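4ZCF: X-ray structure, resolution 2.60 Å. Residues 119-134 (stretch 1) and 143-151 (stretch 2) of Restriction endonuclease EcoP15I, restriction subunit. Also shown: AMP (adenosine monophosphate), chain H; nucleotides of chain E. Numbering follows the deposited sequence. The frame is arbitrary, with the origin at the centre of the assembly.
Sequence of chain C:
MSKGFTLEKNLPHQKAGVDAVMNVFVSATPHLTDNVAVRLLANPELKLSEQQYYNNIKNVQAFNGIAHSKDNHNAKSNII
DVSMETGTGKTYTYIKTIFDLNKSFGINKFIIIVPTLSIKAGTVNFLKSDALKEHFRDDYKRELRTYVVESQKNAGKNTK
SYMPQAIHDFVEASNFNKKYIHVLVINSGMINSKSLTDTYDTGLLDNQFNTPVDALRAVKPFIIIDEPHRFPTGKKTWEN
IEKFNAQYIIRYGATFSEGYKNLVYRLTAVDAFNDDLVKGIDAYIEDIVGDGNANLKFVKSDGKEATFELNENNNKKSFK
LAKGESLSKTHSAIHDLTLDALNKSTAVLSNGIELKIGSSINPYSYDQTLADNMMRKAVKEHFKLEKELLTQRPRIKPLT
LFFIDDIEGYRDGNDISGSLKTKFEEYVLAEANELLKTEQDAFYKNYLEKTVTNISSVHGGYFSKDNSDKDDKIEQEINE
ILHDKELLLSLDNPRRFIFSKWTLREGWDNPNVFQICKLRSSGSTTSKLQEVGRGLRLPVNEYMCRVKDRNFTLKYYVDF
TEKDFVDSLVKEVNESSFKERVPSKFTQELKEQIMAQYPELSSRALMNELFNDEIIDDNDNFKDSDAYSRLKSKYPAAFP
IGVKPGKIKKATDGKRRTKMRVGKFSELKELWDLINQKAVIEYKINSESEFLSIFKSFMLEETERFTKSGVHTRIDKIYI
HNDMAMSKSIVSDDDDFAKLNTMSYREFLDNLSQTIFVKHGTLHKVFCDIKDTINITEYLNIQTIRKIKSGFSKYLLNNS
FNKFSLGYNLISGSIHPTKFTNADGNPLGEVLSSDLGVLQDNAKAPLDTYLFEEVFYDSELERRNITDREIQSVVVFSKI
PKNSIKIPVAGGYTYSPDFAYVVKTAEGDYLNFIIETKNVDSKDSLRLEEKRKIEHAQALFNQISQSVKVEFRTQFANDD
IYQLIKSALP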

# COMPACT_ATOMS: atom_id res chain seq x y z
N ILE C 119 -8.66 8.67 22.32
CA ILE C 119 -8.21 10.04 22.15
C ILE C 119 -7.49 10.12 20.78
O ILE C 119 -7.70 11.10 20.06
CB ILE C 119 -7.32 10.53 23.35
CG1 ILE C 119 -8.12 10.53 24.68
CG2 ILE C 119 -6.72 11.92 23.07
CD1 ILE C 119 -7.22 10.76 25.99
N LYS C 120 -6.73 9.08 20.39
CA LYS C 120 -6.07 9.03 19.07
C LYS C 120 -7.11 9.06 17.96
O LYS C 120 -6.96 9.84 17.04
CB LYS C 120 -5.16 7.79 18.93
CG LYS C 120 -4.17 7.90 17.77
CD LYS C 120 -3.12 6.79 17.81
CE LYS C 120 -3.46 5.62 16.92
NZ LYS C 120 -2.38 4.60 16.94
N ALA C 121 -8.18 8.25 18.08
CA ALA C 121 -9.27 8.20 17.10
C ALA C 121 -10.06 9.52 17.02
O ALA C 121 -10.36 9.98 15.92
CB ALA C 121 -10.19 7.03 17.39
N GLY C 122 -10.34 10.13 18.18
CA GLY C 122 -11.05 11.40 18.29
C GLY C 122 -10.23 12.59 17.81
O GLY C 122 -10.78 13.49 17.17
N THR C 123 -8.92 12.61 18.12
CA THR C 123 -7.99 13.68 17.69
C THR C 123 -7.84 13.66 16.16
O THR C 123 -7.94 14.70 15.53
CB THR C 123 -6.64 13.58 18.46
OG1 THR C 123 -6.88 13.69 19.86
CG2 THR C 123 -5.63 14.63 18.04
N VAL C 124 -7.63 12.46 15.59
CA VAL C 124 -7.47 12.27 14.15
C VAL C 124 -8.75 12.64 13.38
O VAL C 124 -8.68 13.40 12.42
CB VAL C 124 -6.90 10.85 13.84
CG1 VAL C 124 -6.96 10.52 12.36
CG2 VAL C 124 -5.47 10.73 14.36
N ASN C 125 -9.91 12.17 13.84
CA ASN C 125 -11.22 12.47 13.26
C ASN C 125 -11.39 13.98 13.09
O ASN C 125 -11.65 14.46 11.99
CB ASN C 125 -12.33 11.90 14.18
CG ASN C 125 -13.68 11.75 13.54
OD1 ASN C 125 -14.06 10.67 13.09
ND2 ASN C 125 -14.45 12.83 13.52
N PHE C 126 -11.17 14.73 14.18
CA PHE C 126 -11.25 16.19 14.23
C PHE C 126 -10.27 16.85 13.25
O PHE C 126 -10.68 17.72 12.50
CB PHE C 126 -10.99 16.68 15.66
CG PHE C 126 -11.29 18.14 15.94
CD1 PHE C 126 -12.41 18.75 15.39
CD2 PHE C 126 -10.50 18.87 16.82
CE1 PHE C 126 -12.69 20.09 15.66
CE2 PHE C 126 -10.79 20.21 17.10
CZ PHE C 126 -11.88 20.81 16.51
N LEU C 127 -9.01 16.39 13.23
CA LEU C 127 -7.93 16.87 12.35
C LEU C 127 -8.21 16.69 10.88
O LEU C 127 -7.82 17.55 10.09
CB LEU C 127 -6.60 16.19 12.70
CG LEU C 127 -5.84 16.77 13.89
CD1 LEU C 127 -4.84 15.77 14.43
CD2 LEU C 127 -5.13 18.07 13.52
N LYS C 128 -8.89 15.59 10.51
CA LYS C 128 -9.24 15.25 9.12
C LYS C 128 -10.59 15.83 8.64
O LYS C 128 -10.86 15.81 7.45
CB LYS C 128 -9.21 13.73 8.94
CG LYS C 128 -7.80 13.14 9.00
CD LYS C 128 -7.77 11.68 8.58
CE LYS C 128 -6.36 11.16 8.49
NZ LYS C 128 -6.30 9.70 8.76
N SER C 129 -11.43 16.32 9.56
CA SER C 129 -12.76 16.83 9.23
C SER C 129 -12.72 18.04 8.35
O SER C 129 -11.87 18.91 8.55
CB SER C 129 -13.58 17.11 10.49
OG SER C 129 -13.04 18.19 11.22
N ASP C 130 -13.64 18.10 7.38
CA ASP C 130 -13.79 19.19 6.42
C ASP C 130 -14.07 20.53 7.10
O ASP C 130 -13.49 21.54 6.68
CB ASP C 130 -14.90 18.85 5.42
N ALA C 131 -14.90 20.54 8.16
CA ALA C 131 -15.24 21.76 8.91
C ALA C 131 -13.99 22.45 9.50
O ALA C 131 -13.89 23.67 9.41
CB ALA C 131 -16.27 21.45 9.99
N LEU C 132 -13.03 21.65 10.04
CA LEU C 132 -11.71 22.05 10.60
C LEU C 132 -10.83 22.54 9.46
O LEU C 132 -10.19 23.59 9.59
CB LEU C 132 -11.05 20.80 11.25
CG LEU C 132 -9.71 20.84 12.02
CD1 LEU C 132 -8.50 21.18 11.17
CD2 LEU C 132 -9.82 21.49 13.36
N LYS C 133 -10.78 21.77 8.37
CA LYS C 133 -9.98 22.07 7.18
C LYS C 133 -10.39 23.40 6.58
O LYS C 133 -9.53 24.27 6.38
CB LYS C 133 -10.08 20.92 6.16
CG LYS C 133 -9.33 19.69 6.63
CD LYS C 133 -9.22 18.63 5.55
CE LYS C 133 -8.12 17.63 5.90
NZ LYS C 133 -6.75 18.22 5.79
N GLU C 134 -11.71 23.60 6.37
CA GLU C 134 -12.28 24.85 5.86
C GLU C 134 -12.01 25.99 6.81
O GLU C 134 -11.51 27.00 6.35
CB GLU C 134 -13.77 24.72 5.58
CG GLU C 134 -14.05 24.15 4.21
CD GLU C 134 -15.36 23.40 4.09
OE1 GLU C 134 -16.41 23.96 4.50
OE2 GLU C 134 -15.35 22.25 3.59
N GLU C 143 -2.77 24.12 4.98
CA GLU C 143 -3.33 22.78 4.91
C GLU C 143 -2.59 21.91 5.90
O GLU C 143 -1.37 21.95 5.94
CB GLU C 143 -3.17 22.17 3.50
CG GLU C 143 -3.71 23.02 2.37
CD GLU C 143 -5.21 23.18 2.26
OE1 GLU C 143 -5.97 22.37 2.86
OE2 GLU C 143 -5.63 24.10 1.52
N LEU C 144 -3.31 21.13 6.69
CA LEU C 144 -2.60 20.24 7.58
C LEU C 144 -2.56 18.81 7.02
O LEU C 144 -3.57 18.29 6.53
CB LEU C 144 -3.06 20.32 9.06
CG LEU C 144 -4.49 19.90 9.41
CD1 LEU C 144 -4.58 18.40 9.69
CD2 LEU C 144 -4.94 20.62 10.66
N ARG C 145 -1.36 18.23 6.99
CA ARG C 145 -1.10 16.86 6.56
C ARG C 145 -0.92 16.12 7.86
O ARG C 145 -0.17 16.56 8.74
CB ARG C 145 0.13 16.75 5.64
CG ARG C 145 -0.01 17.43 4.27
CD ARG C 145 -1.06 16.77 3.36
NE ARG C 145 -1.50 17.69 2.30
CZ ARG C 145 -2.49 18.58 2.43
NH1 ARG C 145 -3.19 18.66 3.56
NH2 ARG C 145 -2.80 19.38 1.42
N THR C 146 -1.70 15.05 8.02
CA THR C 146 -1.74 14.25 9.24
C THR C 146 -1.18 12.86 8.98
O THR C 146 -1.55 12.22 8.00
CB THR C 146 -3.13 14.38 9.92
OG1 THR C 146 -3.18 13.58 11.11
CG2 THR C 146 -4.26 14.02 9.00
N TYR C 147 -0.24 12.44 9.83
CA TYR C 147 0.46 11.15 9.76
C TYR C 147 0.14 10.45 11.06
O TYR C 147 0.55 10.89 12.13
CB TYR C 147 1.99 11.36 9.59
CG TYR C 147 2.33 12.32 8.47
CD1 TYR C 147 2.46 13.69 8.72
CD2 TYR C 147 2.50 11.88 7.16
CE1 TYR C 147 2.73 14.58 7.69
CE2 TYR C 147 2.80 12.77 6.13
CZ TYR C 147 2.88 14.13 6.39
OH TYR C 147 3.14 15.02 5.39
N VAL C 148 -0.63 9.38 10.97
CA VAL C 148 -1.06 8.65 12.15
C VAL C 148 -0.23 7.41 12.32
O VAL C 148 -0.23 6.58 11.41
CB VAL C 148 -2.59 8.36 12.10
CG1 VAL C 148 -3.09 7.80 13.43
CG2 VAL C 148 -3.37 9.61 11.72
N VAL C 149 0.48 7.28 13.46
CA VAL C 149 1.30 6.11 13.81
C VAL C 149 0.36 5.00 14.30
O VAL C 149 -0.32 5.16 15.33
CB VAL C 149 2.42 6.41 14.84
CG1 VAL C 149 3.18 5.14 15.22
CG2 VAL C 149 3.38 7.47 14.30
N GLU C 150 0.29 3.90 13.53
CA GLU C 150 -0.59 2.76 13.81
C GLU C 150 0.19 1.46 13.90
O GLU C 150 1.06 1.19 13.08
CB GLU C 150 -1.65 2.63 12.71
CG GLU C 150 -2.57 3.84 12.57
CD GLU C 150 -3.14 4.00 11.17
OE1 GLU C 150 -4.36 3.79 11.00
OE2 GLU C 150 -2.36 4.35 10.25
N SER C 151 -0.15 0.64 14.90
CA SER C 151 0.42 -0.69 15.11
C SER C 151 -0.02 -1.56 13.92
O SER C 151 -1.19 -1.52 13.53
CB SER C 151 -0.10 -1.26 16.42
OG SER C 151 0.26 -2.62 16.61
P AMP H . -9.26 15.10 23.51
O1P AMP H . -8.93 14.12 24.57
O2P AMP H . -9.08 16.41 24.18
O3P AMP H . -8.13 15.03 22.56
O5' AMP H . -10.68 14.85 22.81
C5' AMP H . -11.66 15.87 22.81
C4' AMP H . -12.48 15.85 21.55
O4' AMP H . -13.46 16.92 21.57
C3' AMP H . -11.62 16.10 20.36
O3' AMP H . -11.18 14.85 19.83
C2' AMP H . -12.45 16.88 19.42
O2' AMP H . -13.12 16.01 18.50
C1' AMP H . -13.48 17.56 20.26
N9 AMP H . -13.32 18.96 20.35
C8 AMP H . -12.31 19.53 20.98
N7 AMP H . -12.45 20.88 20.94
C5 AMP H . -13.72 21.13 20.25
C6 AMP H . -14.51 22.25 19.85
N6 AMP H . -14.09 23.57 20.13
N1 AMP H . -15.68 22.02 19.19
C2 AMP H . -16.10 20.80 18.90
N3 AMP H . -15.41 19.71 19.23
C4 AMP H . -14.24 19.80 19.90
P DA E 7 3.97 -2.95 17.87
OP1 DA E 7 5.20 -2.21 17.55
OP2 DA E 7 2.85 -2.88 16.89
O5' DA E 7 4.33 -4.48 18.17
C5' DA E 7 5.28 -4.80 19.20
C4' DA E 7 5.57 -6.29 19.21
O4' DA E 7 4.51 -7.02 19.88
C3' DA E 7 5.80 -6.95 17.85
O3' DA E 7 7.04 -7.69 17.90
C2' DA E 7 4.55 -7.79 17.61
C1' DA E 7 4.00 -8.02 19.02
N9 DA E 7 2.56 -8.03 19.18
C8 DA E 7 1.61 -7.23 18.61
N7 DA E 7 0.38 -7.47 19.03
C5 DA E 7 0.54 -8.49 19.95
C6 DA E 7 -0.36 -9.24 20.73
N6 DA E 7 -1.69 -9.04 20.74
N1 DA E 7 0.17 -10.19 21.54
C2 DA E 7 1.49 -10.43 21.54
N3 DA E 7 2.43 -9.78 20.86
C4 DA E 7 1.88 -8.82 20.07
P DT E 6 -1.35 -0.01 20.19
OP1 DT E 6 -0.92 1.28 19.61
OP2 DT E 6 -2.35 -0.80 19.46
O5' DT E 6 -0.10 -0.95 20.36
C5' DT E 6 1.03 -0.74 21.18
C4' DT E 6 1.98 -1.93 21.08
O4' DT E 6 1.57 -3.01 21.95
C3' DT E 6 2.11 -2.54 19.69
O3' DT E 6 3.47 -2.55 19.34
C2' DT E 6 1.45 -3.91 19.78
C1' DT E 6 1.58 -4.24 21.26
N1 DT E 6 0.53 -5.14 21.85
C2 DT E 6 0.94 -6.14 22.70
O2 DT E 6 2.12 -6.37 22.92
N3 DT E 6 -0.07 -6.88 23.26
C4 DT E 6 -1.45 -6.74 23.06
O4 DT E 6 -2.25 -7.50 23.61
C5 DT E 6 -1.82 -5.64 22.20
C7 DT E 6 -3.28 -5.38 21.94
C6 DT E 6 -0.82 -4.91 21.65

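Helix 119-128 packs against strand 143-148, with the two chain directions at 152°, close to antiparallel. Their axes come within 9.6 Å. Helix 130-134 follows after S129 and approaches the same strand near its start. Together the two stretches bury 499 Å², counting both sides.

The apolar contacts follow the alternation of the strand. L144, T146 and V148 point toward the helices, while R145 and Y147 point away at CB. On the helical side K120, V124 and L127 point toward the strand, a spacing of three to four residues that keeps them on one face of the helix.

L144 gives up the most surface, 84 Å². L144 CD2 lies 3.8 Å from CD2 of L127 and 3.6 Å from CD1 of L132. One branched leucine thus meets a leucine from each helix. L144 CD1 also sits 3.4 Å from the backbone O of L127. All three leucines are buried, as suits their apolar side chains. Further along, CG2 of V124 meets CG2 of V148 at 3.6 Å. Here the CA atoms of V124 and V148 are 7.6 Å apart, a distance that two short branched side chains can span. T146 lies between L144 and V148. T146 CG2 is 3.6 Å from CE of K128, so methyl and methylene groups meet at this point.

The polar contacts come from lysines reaching backbone carbonyls. K120 NZ donates a hydrogen bond to V149 O at 2.7 Å. The long side chain carries the amine past V148, with K120 CE 4.1 Å from V148 CG1. Its aliphatic part can therefore lie against the valine while its charged end finds an oxygen. K120 NZ also has a hydrogen-bond partner elsewhere in the structure.

K133 does the same at the other end, less firmly. Its CB points sideways, but the chain bends at chi4 (-71°) and its end comes nearer the strand. The hydrogen bond from K133 NZ to L144 O is weak, at 3.3 Å. R145 NH1 makes its own weak hydrogen bond to L144 O at 3.0 Å. Both donors are on L144 O, and the two like charges are close together, with K133 NZ 4.2 Å from R145 NH1.

No salt bridge joins the stretches. The leucine cluster lies at the L144 end, level with the weak K133 bond, and the valine pair lies at the V148 end, near the K120 bond to V149 O. T146 and K128 fill the space between.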